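Local coordinates for cobalamin biosynthesis protein CobN (Mycobacterium tuberculosis, PDB 7C6O) that is the large, catalytic subunit of cobaltochelatase, which probably inserts cobalt into the corrin ring during cobalamin biosynthesis, at residues G1001-S1013 with A1020-F1032. Residues are numbered along the deposited sequence; the frame is centred on the assembly and turned at random.
Sequences GTYGAGLLQLIDS and ADLAQVYTAWGGF
Trp1029 lays one face of its indole against the backbone at Gly1006, whose CA stands 3.5 Å from the centroid of the six-membered ring and 18° off the ring normal, a CH-pi contact made by a main-chain carbon. Gly1006 has no side chain, so its CA can lie over the ring face; its phi is positive, at the N-cap position before helix 1007-1013. The indole is placed by its first torsion, which sets CG beside the backbone N and anti to the carbonyl carbon. At the ring's edge, near its plane, Tyr1003 O lies 3.3 Å from Trp1029 CZ3. The Gln1009 side chain, bent at its second torsion, crosses the indole at about a right angle, its amide plane tilted 26° from the ring and its CD 4.1 Å from Trp1029 CH2. Trp1029 NE1 is hydrogen-bonded to Ile520 O, which ties the indole to helix 517-522.

Farther along, contact passes to aliphatic side chains. Val1025 points CG1 at the loop, 3.6 Å from Gly1006 O, and CG2 at Leu1010 CD2, 3.7 Å away. Leu1010 CD2 also meets Leu1022 CD2, while Leu1007 CD2 reaches the backbone of the second helix at Leu1022 O. The helix axes come no nearer than 9.9 Å, at 143° between their directions, so branched side chains bridge the helices while the loop 1004-1006 comes closer. The contact thus packs the loop and helix after strand 995-997 against the helix leading into strand 1032-1034, its antiparallel neighbour in a mixed sheet.

No direct hydrogen bond joins the segments. One water donates to Ala1005 O at 2.9 Å and to Tyr1026 O; another lies within hydrogen-bonding reach of Thr1002 OG1, Gly1004 O and Trp1029 O, more acceptors than it has protons to give. The chemistry therefore implies a buried interface held by dispersion and CH-pi contact, with water as its polar link.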
ATOM      1  N   GLY A1001       1.226  12.472  10.388  1.00 15.41           N
ATOM      2  CA  GLY A1001       1.989  11.595  11.239  1.00 15.64           C
ATOM      3  C   GLY A1001       1.207  10.452  11.844  1.00 18.49           C
ATOM      4  O   GLY A1001       1.775   9.696  12.641  1.00 21.01           O
ATOM      5  N   THR A1002      -0.076  10.298  11.508  1.00 17.00           N
ATOM      6  CA  THR A1002      -0.948   9.292  12.105  0.60 17.96           C
ATOM      7  C   THR A1002      -1.783   8.630  11.016  1.00 15.68           C
ATOM      8  O   THR A1002      -1.778   9.047   9.852  1.00 15.16           O
ATOM      9  CB  THR A1002      -1.884   9.892  13.165  0.60 20.07           C
ATOM     10  OG1 THR A1002      -2.998  10.520  12.517  0.60 19.24           O
ATOM     11  CG2 THR A1002      -1.167  10.922  14.002  0.60 23.00           C
ATOM     12  N   TYR A1003      -2.559   7.625  11.432  1.00 14.61           N
ATOM     13  CA  TYR A1003      -3.368   6.808  10.542  1.00 17.14           C
ATOM     14  C   TYR A1003      -4.689   6.463  11.213  1.00 19.96           C
ATOM     15  O   TYR A1003      -4.856   6.618  12.424  1.00 20.35           O
ATOM     16  CB  TYR A1003      -2.614   5.529  10.149  1.00 17.32           C
ATOM     17  CG  TYR A1003      -1.286   5.852   9.525  1.00 17.68           C
ATOM     18  CD1 TYR A1003      -1.194   6.112   8.169  1.00 15.17           C
ATOM     19  CD2 TYR A1003      -0.135   5.962  10.300  1.00 16.90           C
ATOM     20  CE1 TYR A1003       0.002   6.443   7.591  1.00 17.00           C
ATOM     21  CE2 TYR A1003       1.077   6.298   9.726  1.00 15.33           C
ATOM     22  CZ  TYR A1003       1.136   6.537   8.368  1.00 16.84           C
ATOM     23  OH  TYR A1003       2.327   6.871   7.775  1.00 16.92           O
ATOM     24  N   GLY A1004      -5.634   5.993  10.405  1.00 18.97           N
ATOM     25  CA  GLY A1004      -6.884   5.456  10.901  1.00 20.57           C
ATOM     26  C   GLY A1004      -8.012   6.475  10.924  1.00 19.43           C
ATOM     27  O   GLY A1004      -7.827   7.676  10.715  1.00 15.37           O
ATOM     28  N   ALA A1005      -9.216   5.960  11.193  1.00 17.18           N
ATOM     29  CA  ALA A1005     -10.419   6.774  11.290  1.00 15.41           C
ATOM     30  C   ALA A1005     -11.025   6.791  12.686  1.00 14.78           C
ATOM     31  O   ALA A1005     -11.949   7.574  12.931  1.00 16.00           O
ATOM     32  CB  ALA A1005     -11.473   6.293  10.281  1.00 18.81           C
ATOM     33  N   GLY A1006     -10.543   5.943  13.596  1.00 15.99           N
ATOM     34  CA  GLY A1006     -10.879   6.026  15.000  1.00 16.71           C
ATOM     35  C   GLY A1006     -12.128   5.285  15.427  1.00 15.42           C
ATOM     36  O   GLY A1006     -12.277   4.990  16.617  1.00 15.03           O
ATOM     37  N   LEU A1007     -13.029   4.964  14.496  1.00 15.87           N
ATOM     38  CA  LEU A1007     -14.326   4.427  14.897  1.00 17.07           C
ATOM     39  C   LEU A1007     -14.266   2.952  15.274  1.00 17.22           C
ATOM     40  O   LEU A1007     -15.104   2.490  16.057  1.00 16.38           O
ATOM     41  CB  LEU A1007     -15.352   4.660  13.789  1.00 15.94           C
ATOM     42  CG  LEU A1007     -15.770   6.127  13.664  1.00 17.02           C
ATOM     43  CD1 LEU A1007     -16.804   6.301  12.577  1.00 16.87           C
ATOM     44  CD2 LEU A1007     -16.301   6.651  14.990  1.00 18.46           C
ATOM     45  N   LEU A1008     -13.306   2.193  14.738  1.00 16.62           N
ATOM     46  CA  LEU A1008     -13.119   0.831  15.225  1.00 18.14           C
ATOM     47  C   LEU A1008     -12.724   0.835  16.695  1.00 17.56           C
ATOM     48  O   LEU A1008     -13.260   0.057  17.495  1.00 14.10           O
ATOM     49  CB  LEU A1008     -12.066   0.098  14.393  1.00 21.99           C
ATOM     50  CG  LEU A1008     -11.738  -1.328  14.842  1.00 27.35           C
ATOM     51  CD1 LEU A1008     -12.982  -2.204  14.812  1.00 29.08           C
ATOM     52  CD2 LEU A1008     -10.638  -1.928  13.978  1.00 30.73           C
ATOM     53  N   GLN A1009     -11.793   1.717  17.070  1.00 16.42           N
ATOM     54  CA  GLN A1009     -11.419   1.845  18.475  1.00 17.28           C
ATOM     55  C   GLN A1009     -12.615   2.250  19.326  1.00 16.26           C
ATOM     56  O   GLN A1009     -12.804   1.734  20.434  1.00 16.42           O
ATOM     57  CB  GLN A1009     -10.285   2.862  18.631  1.00 16.90           C
ATOM     58  CG  GLN A1009      -8.925   2.376  18.139  1.00 19.57           C
ATOM     59  CD  GLN A1009      -8.770   2.449  16.628  1.00 23.69           C
ATOM     60  OE1 GLN A1009      -9.651   2.937  15.920  1.00 25.61           O
ATOM     61  NE2 GLN A1009      -7.639   1.961  16.128  1.00 25.92           N
ATOM     62  N   LEU A1010     -13.441   3.169  18.821  1.00 14.80           N
ATOM     63  CA  LEU A1010     -14.599   3.625  19.583  1.00 14.93           C
ATOM     64  C   LEU A1010     -15.597   2.492  19.799  1.00 16.32           C
ATOM     65  O   LEU A1010     -16.059   2.260  20.922  1.00 16.23           O
ATOM     66  CB  LEU A1010     -15.266   4.802  18.869  1.00 14.87           C
ATOM     67  CG  LEU A1010     -16.417   5.461  19.632  1.00 16.58           C
ATOM     68  CD1 LEU A1010     -15.905   6.111  20.918  1.00 18.82           C
ATOM     69  CD2 LEU A1010     -17.136   6.476  18.757  1.00 16.02           C
ATOM     70  N   ILE A1011     -15.936   1.768  18.727  1.00 16.15           N
ATOM     71  CA  ILE A1011     -16.921   0.692  18.830  1.00 16.22           C
ATOM     72  C   ILE A1011     -16.422  -0.406  19.762  1.00 17.19           C
ATOM     73  O   ILE A1011     -17.193  -0.975  20.546  1.00 19.21           O
ATOM     74  CB  ILE A1011     -17.263   0.150  17.427  1.00 19.92           C
ATOM     75  CG1 ILE A1011     -18.483   0.875  16.848  1.00 20.55           C
ATOM     76  CG2 ILE A1011     -17.524  -1.350  17.464  1.00 21.17           C
ATOM     77  CD1 ILE A1011     -18.321   2.371  16.710  1.00 25.61           C
ATOM     78  N   ASP A1012     -15.123  -0.706  19.713  1.00 17.18           N
ATOM     79  CA  ASP A1012     -14.576  -1.738  20.587  1.00 21.20           C
ATOM     80  C   ASP A1012     -14.554  -1.295  22.044  1.00 21.56           C
ATOM     81  O   ASP A1012     -14.747  -2.122  22.942  1.00 20.94           O
ATOM     82  CB  ASP A1012     -13.176  -2.133  20.121  1.00 21.18           C
ATOM     83  CG  ASP A1012     -13.205  -3.040  18.906  0.48 23.67           C
ATOM     84  OD1 ASP A1012     -14.305  -3.506  18.542  0.65 26.07           O
ATOM     85  OD2 ASP A1012     -12.133  -3.287  18.315  0.47 22.94           O
ATOM     86  N   SER A1013     -14.331  -0.003  22.300  1.00 20.56           N
ATOM     87  CA  SER A1013     -14.368   0.501  23.668  1.00 23.03           C
ATOM     88  C   SER A1013     -15.786   0.618  24.202  1.00 22.44           C
ATOM     89  O   SER A1013     -15.976   0.614  25.423  1.00 22.27           O
ATOM     90  CB  SER A1013     -13.697   1.870  23.751  1.00 22.16           C
ATOM     91  OG  SER A1013     -14.575   2.880  23.279  1.00 22.40           O
ATOM     92  N   ALA A1020     -23.372  12.485  18.105  1.00 19.47           N
ATOM     93  CA  ALA A1020     -22.363  13.487  18.434  1.00 20.64           C
ATOM     94  C   ALA A1020     -21.041  12.832  18.810  1.00 16.40           C
ATOM     95  O   ALA A1020     -19.968  13.352  18.483  1.00 15.86           O
ATOM     96  CB  ALA A1020     -22.857  14.386  19.568  1.00 21.95           C
ATOM     97  N   ASP A1021     -21.099  11.689  19.498  1.00 18.09           N
ATOM     98  CA  ASP A1021     -19.879  10.972  19.855  1.00 17.79           C
ATOM     99  C   ASP A1021     -19.214  10.377  18.623  1.00 16.62           C
ATOM    100  O   ASP A1021     -17.993  10.480  18.454  1.00 17.28           O
ATOM    101  CB  ASP A1021     -20.187   9.870  20.867  1.00 16.52           C
ATOM    102  CG  ASP A1021     -20.635  10.414  22.203  1.00 20.79           C
ATOM    103  OD1 ASP A1021     -20.180  11.509  22.592  1.00 21.92           O
ATOM    104  OD2 ASP A1021     -21.441   9.737  22.865  1.00 20.37           O
ATOM    105  N   LEU A1022     -20.001   9.727  17.761  1.00 16.22           N
ATOM    106  CA  LEU A1022     -19.456   9.176  16.524  1.00 15.01           C
ATOM    107  C   LEU A1022     -18.770  10.260  15.703  1.00 15.97           C
ATOM    108  O   LEU A1022     -17.640  10.081  15.232  1.00 15.41           O
ATOM    109  CB  LEU A1022     -20.567   8.506  15.711  1.00 15.53           C
ATOM    110  CG  LEU A1022     -21.305   7.337  16.367  1.00 17.17           C
ATOM    111  CD1 LEU A1022     -22.429   6.829  15.463  1.00 15.44           C
ATOM    112  CD2 LEU A1022     -20.340   6.211  16.715  1.00 13.63           C
ATOM    113  N   ALA A1023     -19.440  11.403  15.533  1.00 16.99           N
ATOM    114  CA  ALA A1023     -18.874  12.483  14.731  1.00 16.57           C
ATOM    115  C   ALA A1023     -17.632  13.073  15.386  1.00 18.30           C
ATOM    116  O   ALA A1023     -16.677  13.442  14.692  1.00 17.36           O
ATOM    117  CB  ALA A1023     -19.923  13.570  14.501  1.00 17.73           C
ATOM    118  N   GLN A1024     -17.626  13.178  16.719  1.00 18.12           N
ATOM    119  CA  GLN A1024     -16.473  13.757  17.404  1.00 19.55           C
ATOM    120  C   GLN A1024     -15.225  12.907  17.199  1.00 18.41           C
ATOM    121  O   GLN A1024     -14.135  13.439  16.956  1.00 17.65           O
ATOM    122  CB  GLN A1024     -16.765  13.927  18.896  1.00 21.22           C
ATOM    123  CG  GLN A1024     -15.593  14.512  19.672  1.00 21.51           C
ATOM    124  CD  GLN A1024     -15.897  14.745  21.141  1.00 25.83           C
ATOM    125  OE1 GLN A1024     -17.003  14.477  21.613  1.00 27.68           O
ATOM    126  NE2 GLN A1024     -14.907  15.247  21.876  1.00 25.19           N
ATOM    127  N   VAL A1025     -15.359  11.584  17.295  1.00 18.42           N
ATOM    128  CA  VAL A1025     -14.209  10.714  17.065  1.00 16.68           C
ATOM    129  C   VAL A1025     -13.784  10.774  15.603  1.00 15.42           C
ATOM    130  O   VAL A1025     -12.601  10.946  15.291  1.00 16.50           O
ATOM    131  CB  VAL A1025     -14.523   9.275  17.511  1.00 17.95           C
ATOM    132  CG1 VAL A1025     -13.431   8.321  17.038  1.00 17.48           C
ATOM    133  CG2 VAL A1025     -14.662   9.214  19.029  1.00 15.82           C
ATOM    134  N   TYR A1026     -14.747  10.636  14.684  1.00 13.50           N
ATOM    135  CA  TYR A1026     -14.439  10.734  13.259  1.00 13.22           C
ATOM    136  C   TYR A1026     -13.719  12.038  12.938  1.00 15.30           C
ATOM    137  O   TYR A1026     -12.734  12.047  12.191  1.00 16.34           O
ATOM    138  CB  TYR A1026     -15.727  10.612  12.444  1.00 14.45           C
ATOM    139  CG  TYR A1026     -15.546  10.683  10.943  1.00 15.24           C
ATOM    140  CD1 TYR A1026     -15.537  11.908  10.279  1.00 15.87           C
ATOM    141  CD2 TYR A1026     -15.408   9.527  10.186  1.00 13.31           C
ATOM    142  CE1 TYR A1026     -15.380  11.978   8.906  1.00 15.22           C
ATOM    143  CE2 TYR A1026     -15.255   9.587   8.812  1.00 13.38           C
ATOM    144  CZ  TYR A1026     -15.241  10.814   8.178  1.00 14.42           C
ATOM    145  OH  TYR A1026     -15.086  10.879   6.813  1.00 15.44           O
ATOM    146  N   THR A1027     -14.185  13.148  13.514  1.00 18.55           N
ATOM    147  CA  THR A1027     -13.582  14.447  13.238  1.00 19.45           C
ATOM    148  C   THR A1027     -12.229  14.599  13.924  1.00 19.61           C
ATOM    149  O   THR A1027     -11.340  15.276  13.395  1.00 19.57           O
ATOM    150  CB  THR A1027     -14.538  15.559  13.672  1.00 21.15           C
ATOM    151  OG1 THR A1027     -15.817  15.344  13.060  1.00 22.91           O
ATOM    152  CG2 THR A1027     -14.013  16.922  13.254  1.00 21.51           C
ATOM    153  N   ALA A1028     -12.048  13.974  15.089  1.00 19.63           N
ATOM    154  CA  ALA A1028     -10.759  14.050  15.770  1.00 16.60           C
ATOM    155  C   ALA A1028      -9.672  13.312  15.001  1.00 16.54           C
ATOM    156  O   ALA A1028      -8.493  13.674  15.096  1.00 15.37           O
ATOM    157  CB  ALA A1028     -10.874  13.485  17.184  1.00 14.91           C
ATOM    158  N   TRP A1029     -10.041  12.283  14.242  1.00 17.45           N
ATOM    159  CA  TRP A1029      -9.075  11.496  13.491  1.00 16.01           C
ATOM    160  C   TRP A1029      -8.950  11.919  12.034  1.00 15.54           C
ATOM    161  O   TRP A1029      -7.928  11.618  11.411  1.00 19.42           O
ATOM    162  CB  TRP A1029      -9.446  10.006  13.545  1.00 17.35           C
ATOM    163  CG  TRP A1029      -9.226   9.364  14.887  1.00 15.12           C
ATOM    164  CD1 TRP A1029      -9.790   9.729  16.075  1.00 15.32           C
ATOM    165  CD2 TRP A1029      -8.395   8.232  15.170  1.00 14.19           C
ATOM    166  NE1 TRP A1029      -9.357   8.900  17.080  1.00 16.63           N
ATOM    167  CE2 TRP A1029      -8.502   7.970  16.552  1.00 16.40           C
ATOM    168  CE3 TRP A1029      -7.574   7.411  14.389  1.00 14.96           C
ATOM    169  CZ2 TRP A1029      -7.812   6.927  17.170  1.00 16.18           C
ATOM    170  CZ3 TRP A1029      -6.894   6.372  15.005  1.00 13.37           C
ATOM    171  CH2 TRP A1029      -7.017   6.141  16.382  1.00 14.48           C
ATOM    172  N   GLY A1030      -9.945  12.611  11.482  1.00 15.04           N
ATOM    173  CA  GLY A1030      -9.930  12.930  10.066  1.00 14.20           C
ATOM    174  C   GLY A1030     -10.246  14.369   9.707  1.00 17.80           C
ATOM    175  O   GLY A1030     -10.438  14.686   8.529  1.00 17.70           O
ATOM    176  N   GLY A1031     -10.291  15.253  10.701  1.00 17.40           N
ATOM    177  CA  GLY A1031     -10.604  16.648  10.451  1.00 16.42           C
ATOM    178  C   GLY A1031      -9.394  17.480  10.075  1.00 17.94           C
ATOM    179  O   GLY A1031      -9.145  18.532  10.672  1.00 19.88           O
ATOM    180  N   PHE A1032      -8.646  17.028   9.072  1.00 15.19           N
ATOM    181  CA  PHE A1032      -7.389  17.651   8.675  1.00 16.13           C
ATOM    182  C   PHE A1032      -7.348  17.778   7.161  1.00 16.89           C
ATOM    183  O   PHE A1032      -7.634  16.813   6.446  1.00 16.21           O
ATOM    184  CB  PHE A1032      -6.204  16.835   9.204  1.00 14.57           C
ATOM    185  CG  PHE A1032      -6.234  16.658  10.692  1.00 16.08           C
ATOM    186  CD1 PHE A1032      -6.912  15.592  11.263  1.00 14.95           C
ATOM    187  CD2 PHE A1032      -5.628  17.587  11.525  1.00 15.85           C
ATOM    188  CE1 PHE A1032      -6.967  15.444  12.637  1.00 15.17           C
ATOM    189  CE2 PHE A1032      -5.679  17.444  12.900  1.00 16.49           C
ATOM    190  CZ  PHE A1032      -6.347  16.372  13.455  1.00 14.77           C
TER
HETATM  191  O   HOH W   1      -5.769   9.807  12.114  1.00 26.92           O
HETATM  192  O   HOH W   2     -11.990   9.733  10.948  1.00 16.02           O